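Local coordinates for assembly chaperone of ribosomal protein L4 (Acl4) (Chaetomium thermophilum, PDB 5TQB) that probably acts as a dedicated chaperone that binds newly made ribosomal protein L4 and accompanies it until its assembly into the ribosome, at residues R39-V53 with E79-L91. Sequence-based numbering, arbitrary orientation.
Sequences RHAGAALTLLGQIHV and EELGGGPEKFLWL
His40, at the N-cap position of helix 41-54, donates from NE2 to Glu80 OE1 (2.7 Å, N-H...O 165°); the oxygen lies in the ring plane, though the ring meets the carboxylate from above its plane. Glu80 OE1 also pairs with Lys5. The amide of Gln50 lies nearly coplanar with the carboxylate of the extended Glu86, its NE2 reaching OE1 on the syn side (3.0 Å) and OE2 more weakly; Tyr65 also bonds OE2. Thr46 suits a double role: OG1 donates to Gly42 O and accepts from a water that joins it to Gly84 O and Lys87 N. Ala43 N, ahead of the first i-to-i-4 bond of its helix, donates to Leu81 O (3.0 Å). Helix 41-54 opens a predicted tetratricopeptide repeat, a hairpin completed by helix 58-71; short helix 79-82 follows, ended by Gly83 with positive phi, then helix 86-94, at 39° to helix 41-54. Gly42 and Gly82 approach to 3.9 Å (CA to CA): a CB on Gly42 would strike Gly82 O, one on Gly83 Thr46 OG1. Among apolar contacts, Leu81 CD2 sits over one His40 face; an alanine replacing His40 would probably leave Glu80 to Lys5, freer to turn, and open a gap beside that methyl. Val53 CG2 makes a CH-pi contact over the Trp90 six-membered ring, while Val53 CG1 touches Trp90 CH2 (3.6 Å).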
loop_
_atom_site.group_PDB
_atom_site.type_symbol
_atom_site.label_atom_id
_atom_site.label_comp_id
_atom_site.label_asym_id
_atom_site.label_seq_id
_atom_site.Cartn_x
_atom_site.Cartn_y
_atom_site.Cartn_z
ATOM N N ARG B 39 7.710 -31.342 -14.535
ATOM C CA ARG B 39 7.981 -31.291 -13.105
ATOM C C ARG B 39 7.533 -29.953 -12.508
ATOM O O ARG B 39 6.912 -29.915 -11.444
ATOM C CB ARG B 39 9.487 -31.496 -12.895
ATOM C CG ARG B 39 9.939 -31.783 -11.473
ATOM C CD ARG B 39 11.408 -32.246 -11.462
ATOM N NE ARG B 39 11.925 -32.435 -10.105
ATOM C CZ ARG B 39 12.688 -31.562 -9.451
ATOM N NH1 ARG B 39 13.055 -30.420 -10.019
ATOM N NH2 ARG B 39 13.099 -31.836 -8.220
ATOM N N HIS B 40 7.843 -28.862 -13.209
ATOM C CA HIS B 40 7.553 -27.510 -12.721
ATOM C C HIS B 40 6.290 -26.908 -13.335
ATOM O O HIS B 40 6.137 -25.688 -13.372
ATOM C CB HIS B 40 8.734 -26.576 -13.009
ATOM C CG HIS B 40 9.856 -26.697 -12.029
ATOM N ND1 HIS B 40 10.805 -27.693 -12.106
ATOM C CD2 HIS B 40 10.186 -25.944 -10.954
ATOM C CE1 HIS B 40 11.671 -27.550 -11.119
ATOM N NE2 HIS B 40 11.319 -26.494 -10.405
ATOM N N ALA B 41 5.387 -27.755 -13.814
ATOM C CA ALA B 41 4.170 -27.277 -14.468
ATOM C C ALA B 41 3.337 -26.395 -13.533
ATOM O O ALA B 41 2.885 -25.318 -13.925
ATOM C CB ALA B 41 3.347 -28.452 -14.971
ATOM N N GLY B 42 3.168 -26.836 -12.292
ATOM C CA GLY B 42 2.385 -26.093 -11.324
ATOM C C GLY B 42 2.949 -24.717 -11.036
ATOM O O GLY B 42 2.222 -23.721 -11.033
ATOM N N ALA B 43 4.250 -24.662 -10.785
ATOM C CA ALA B 43 4.919 -23.402 -10.497
ATOM C C ALA B 43 4.884 -22.493 -11.719
ATOM O O ALA B 43 4.716 -21.285 -11.594
ATOM C CB ALA B 43 6.354 -23.657 -10.066
ATOM N N ALA B 44 5.041 -23.083 -12.901
ATOM C CA ALA B 44 5.046 -22.317 -14.143
ATOM C C ALA B 44 3.678 -21.701 -14.430
ATOM O O ALA B 44 3.573 -20.534 -14.811
ATOM C CB ALA B 44 5.475 -23.195 -15.298
ATOM N N LEU B 45 2.630 -22.496 -14.260
ATOM C CA LEU B 45 1.275 -22.013 -14.477
ATOM C C LEU B 45 0.899 -20.986 -13.412
ATOM O O LEU B 45 0.216 -20.003 -13.699
ATOM C CB LEU B 45 0.298 -23.188 -14.481
ATOM C CG LEU B 45 0.476 -24.135 -15.668
ATOM C CD1 LEU B 45 -0.177 -25.488 -15.400
ATOM C CD2 LEU B 45 -0.087 -23.497 -16.930
ATOM N N THR B 46 1.359 -21.206 -12.186
ATOM C CA THR B 46 1.136 -20.249 -11.111
ATOM C C THR B 46 1.729 -18.898 -11.493
ATOM O O THR B 46 1.071 -17.863 -11.361
ATOM C CB THR B 46 1.770 -20.735 -9.797
ATOM O OG1 THR B 46 1.076 -21.898 -9.342
ATOM C CG2 THR B 46 1.702 -19.672 -8.716
ATOM N N LEU B 47 2.970 -18.920 -11.979
ATOM C CA LEU B 47 3.675 -17.698 -12.344
ATOM C C LEU B 47 2.962 -16.975 -13.475
ATOM O O LEU B 47 2.779 -15.761 -13.432
ATOM C CB LEU B 47 5.111 -18.018 -12.755
ATOM C CG LEU B 47 5.955 -16.842 -13.238
ATOM C CD1 LEU B 47 6.071 -15.791 -12.157
ATOM C CD2 LEU B 47 7.335 -17.324 -13.662
ATOM N N LEU B 48 2.560 -17.727 -14.492
ATOM C CA LEU B 48 1.791 -17.160 -15.588
ATOM C C LEU B 48 0.477 -16.567 -15.073
ATOM O O LEU B 48 -0.045 -15.606 -15.639
ATOM C CB LEU B 48 1.525 -18.227 -16.652
ATOM C CG LEU B 48 2.666 -18.459 -17.644
ATOM C CD1 LEU B 48 2.480 -19.776 -18.381
ATOM C CD2 LEU B 48 2.748 -17.311 -18.629
ATOM N N GLY B 49 -0.040 -17.134 -13.986
ATOM C CA GLY B 49 -1.247 -16.631 -13.360
ATOM C C GLY B 49 -1.018 -15.285 -12.697
ATOM O O GLY B 49 -1.786 -14.347 -12.919
ATOM N N GLN B 50 0.030 -15.203 -11.875
ATOM C CA GLN B 50 0.419 -13.956 -11.215
ATOM C C GLN B 50 0.634 -12.848 -12.237
ATOM O O GLN B 50 0.211 -11.712 -12.034
ATOM C CB GLN B 50 1.728 -14.125 -10.435
ATOM C CG GLN B 50 1.713 -15.167 -9.334
ATOM C CD GLN B 50 3.108 -15.484 -8.804
ATOM O OE1 GLN B 50 4.104 -14.954 -9.289
ATOM N NE2 GLN B 50 3.178 -16.354 -7.804
ATOM N N ILE B 51 1.308 -13.185 -13.330
ATOM C CA ILE B 51 1.684 -12.193 -14.329
ATOM C C ILE B 51 0.455 -11.583 -14.978
ATOM O O ILE B 51 0.370 -10.369 -15.143
ATOM C CB ILE B 51 2.595 -12.805 -15.415
ATOM C CG1 ILE B 51 3.956 -13.153 -14.814
ATOM C CG2 ILE B 51 2.790 -11.834 -16.580
ATOM C CD1 ILE B 51 4.803 -14.096 -15.676
ATOM N N HIS B 52 -0.498 -12.429 -15.342
ATOM C CA HIS B 52 -1.691 -11.955 -16.017
ATOM C C HIS B 52 -2.653 -11.254 -15.057
ATOM O O HIS B 52 -3.494 -10.467 -15.484
ATOM C CB HIS B 52 -2.361 -13.105 -16.766
ATOM C CG HIS B 52 -1.635 -13.490 -18.017
ATOM N ND1 HIS B 52 -0.490 -14.258 -18.008
ATOM C CD2 HIS B 52 -1.873 -13.185 -19.314
ATOM C CE1 HIS B 52 -0.065 -14.424 -19.247
ATOM N NE2 HIS B 52 -0.887 -13.783 -20.060
ATOM N N VAL B 53 -2.515 -11.526 -13.763
ATOM C CA VAL B 53 -3.259 -10.781 -12.752
ATOM C C VAL B 53 -2.721 -9.364 -12.715
ATOM O O VAL B 53 -3.479 -8.396 -12.725
ATOM C CB VAL B 53 -3.126 -11.425 -11.349
ATOM C CG1 VAL B 53 -3.213 -10.379 -10.231
ATOM C CG2 VAL B 53 -4.184 -12.494 -11.154
ATOM N N GLU B 79 6.111 -26.209 -2.798
ATOM C CA GLU B 79 5.764 -24.926 -3.409
ATOM C C GLU B 79 6.630 -24.633 -4.623
ATOM O O GLU B 79 6.183 -24.009 -5.586
ATOM C CB GLU B 79 5.917 -23.781 -2.400
ATOM C CG GLU B 79 4.754 -23.626 -1.419
ATOM C CD GLU B 79 4.668 -22.228 -0.807
ATOM O OE1 GLU B 79 5.661 -21.470 -0.872
ATOM O OE2 GLU B 79 3.596 -21.885 -0.260
ATOM N N GLU B 80 7.874 -25.095 -4.568
ATOM C CA GLU B 80 8.853 -24.813 -5.610
ATOM C C GLU B 80 8.489 -25.503 -6.926
ATOM O O GLU B 80 8.780 -24.984 -8.007
ATOM C CB GLU B 80 10.243 -25.254 -5.137
ATOM C CG GLU B 80 11.395 -24.751 -5.994
ATOM C CD GLU B 80 11.855 -25.769 -7.019
ATOM O OE1 GLU B 80 12.224 -25.358 -8.139
ATOM O OE2 GLU B 80 11.855 -26.977 -6.703
ATOM N N LEU B 81 7.846 -26.665 -6.832
ATOM C CA LEU B 81 7.460 -27.428 -8.016
ATOM C C LEU B 81 6.024 -27.148 -8.455
ATOM O O LEU B 81 5.764 -26.969 -9.645
ATOM C CB LEU B 81 7.633 -28.927 -7.761
ATOM C CG LEU B 81 9.054 -29.403 -7.442
ATOM C CD1 LEU B 81 9.081 -30.907 -7.214
ATOM C CD2 LEU B 81 10.032 -29.016 -8.547
ATOM N N GLY B 82 5.101 -27.109 -7.491
ATOM C CA GLY B 82 3.676 -27.050 -7.779
ATOM C C GLY B 82 3.012 -25.688 -7.629
ATOM O O GLY B 82 1.833 -25.533 -7.961
ATOM N N GLY B 83 3.749 -24.707 -7.118
ATOM C CA GLY B 83 3.243 -23.348 -7.011
ATOM C C GLY B 83 2.764 -22.950 -5.624
ATOM O O GLY B 83 2.886 -21.787 -5.243
ATOM N N GLY B 84 2.211 -23.902 -4.875
ATOM C CA GLY B 84 1.729 -23.634 -3.530
ATOM C C GLY B 84 0.237 -23.344 -3.480
ATOM O O GLY B 84 -0.454 -23.429 -4.494
ATOM N N PRO B 85 -0.269 -22.985 -2.292
ATOM C CA PRO B 85 -1.709 -22.783 -2.079
ATOM C C PRO B 85 -2.268 -21.535 -2.766
ATOM O O PRO B 85 -3.490 -21.375 -2.837
ATOM C CB PRO B 85 -1.815 -22.648 -0.559
ATOM C CG PRO B 85 -0.486 -22.138 -0.131
ATOM C CD PRO B 85 0.514 -22.737 -1.069
ATOM N N GLU B 86 -1.377 -20.683 -3.270
ATOM C CA GLU B 86 -1.735 -19.397 -3.863
ATOM C C GLU B 86 -2.795 -19.534 -4.951
ATOM O O GLU B 86 -3.731 -18.731 -5.019
ATOM C CB GLU B 86 -0.478 -18.729 -4.437
ATOM C CG GLU B 86 -0.711 -17.381 -5.110
ATOM C CD GLU B 86 0.530 -16.842 -5.809
ATOM O OE1 GLU B 86 1.652 -17.217 -5.409
ATOM O OE2 GLU B 86 0.379 -16.046 -6.765
ATOM N N LYS B 87 -2.649 -20.551 -5.794
ATOM C CA LYS B 87 -3.575 -20.759 -6.906
ATOM C C LYS B 87 -5.022 -21.005 -6.452
ATOM O O LYS B 87 -5.965 -20.607 -7.139
ATOM C CB LYS B 87 -3.097 -21.912 -7.793
ATOM C CG LYS B 87 -2.881 -23.231 -7.068
ATOM C CD LYS B 87 -2.228 -24.256 -7.990
ATOM C CE LYS B 87 -1.942 -25.573 -7.283
ATOM N NZ LYS B 87 -0.827 -25.471 -6.296
ATOM N N PHE B 88 -5.201 -21.660 -5.308
ATOM C CA PHE B 88 -6.544 -21.913 -4.792
ATOM C C PHE B 88 -7.187 -20.608 -4.350
ATOM O O PHE B 88 -8.365 -20.363 -4.610
ATOM C CB PHE B 88 -6.505 -22.894 -3.617
ATOM C CG PHE B 88 -5.953 -24.243 -3.973
ATOM C CD1 PHE B 88 -6.723 -25.159 -4.665
ATOM C CD2 PHE B 88 -4.664 -24.592 -3.615
ATOM C CE1 PHE B 88 -6.216 -26.403 -4.996
ATOM C CE2 PHE B 88 -4.151 -25.833 -3.940
ATOM C CZ PHE B 88 -4.930 -26.740 -4.631
ATOM N N LEU B 89 -6.394 -19.767 -3.691
ATOM C CA LEU B 89 -6.888 -18.518 -3.127
ATOM C C LEU B 89 -7.265 -17.537 -4.228
ATOM O O LEU B 89 -8.249 -16.804 -4.102
ATOM C CB LEU B 89 -5.843 -17.899 -2.193
ATOM C CG LEU B 89 -5.278 -18.839 -1.122
ATOM C CD1 LEU B 89 -4.257 -18.119 -0.251
ATOM C CD2 LEU B 89 -6.380 -19.441 -0.257
ATOM N N TRP B 90 -6.491 -17.527 -5.311
ATOM C CA TRP B 90 -6.789 -16.639 -6.429
ATOM C C TRP B 90 -8.050 -17.062 -7.168
ATOM O O TRP B 90 -8.807 -16.214 -7.631
ATOM C CB TRP B 90 -5.617 -16.567 -7.410
ATOM C CG TRP B 90 -4.659 -15.464 -7.086
ATOM C CD1 TRP B 90 -3.375 -15.596 -6.652
ATOM C CD2 TRP B 90 -4.917 -14.058 -7.151
ATOM N NE1 TRP B 90 -2.814 -14.361 -6.448
ATOM C CE2 TRP B 90 -3.739 -13.398 -6.750
ATOM C CE3 TRP B 90 -6.030 -13.291 -7.514
ATOM C CZ2 TRP B 90 -3.640 -12.010 -6.699
ATOM C CZ3 TRP B 90 -5.927 -11.909 -7.466
ATOM C CH2 TRP B 90 -4.741 -11.284 -7.062
ATOM N N LEU B 91 -8.263 -18.369 -7.294
ATOM C CA LEU B 91 -9.453 -18.885 -7.967
ATOM C C LEU B 91 -10.712 -18.525 -7.191
ATOM O O LEU B 91 -11.778 -18.327 -7.781
ATOM C CB LEU B 91 -9.363 -20.398 -8.137
ATOM C CG LEU B 91 -8.479 -20.876 -9.291
ATOM C CD1 LEU B 91 -8.171 -22.350 -9.137
ATOM C CD2 LEU B 91 -9.156 -20.610 -10.630
HETATM O O HOH W 1 -0.116 -21.736 -6.730
#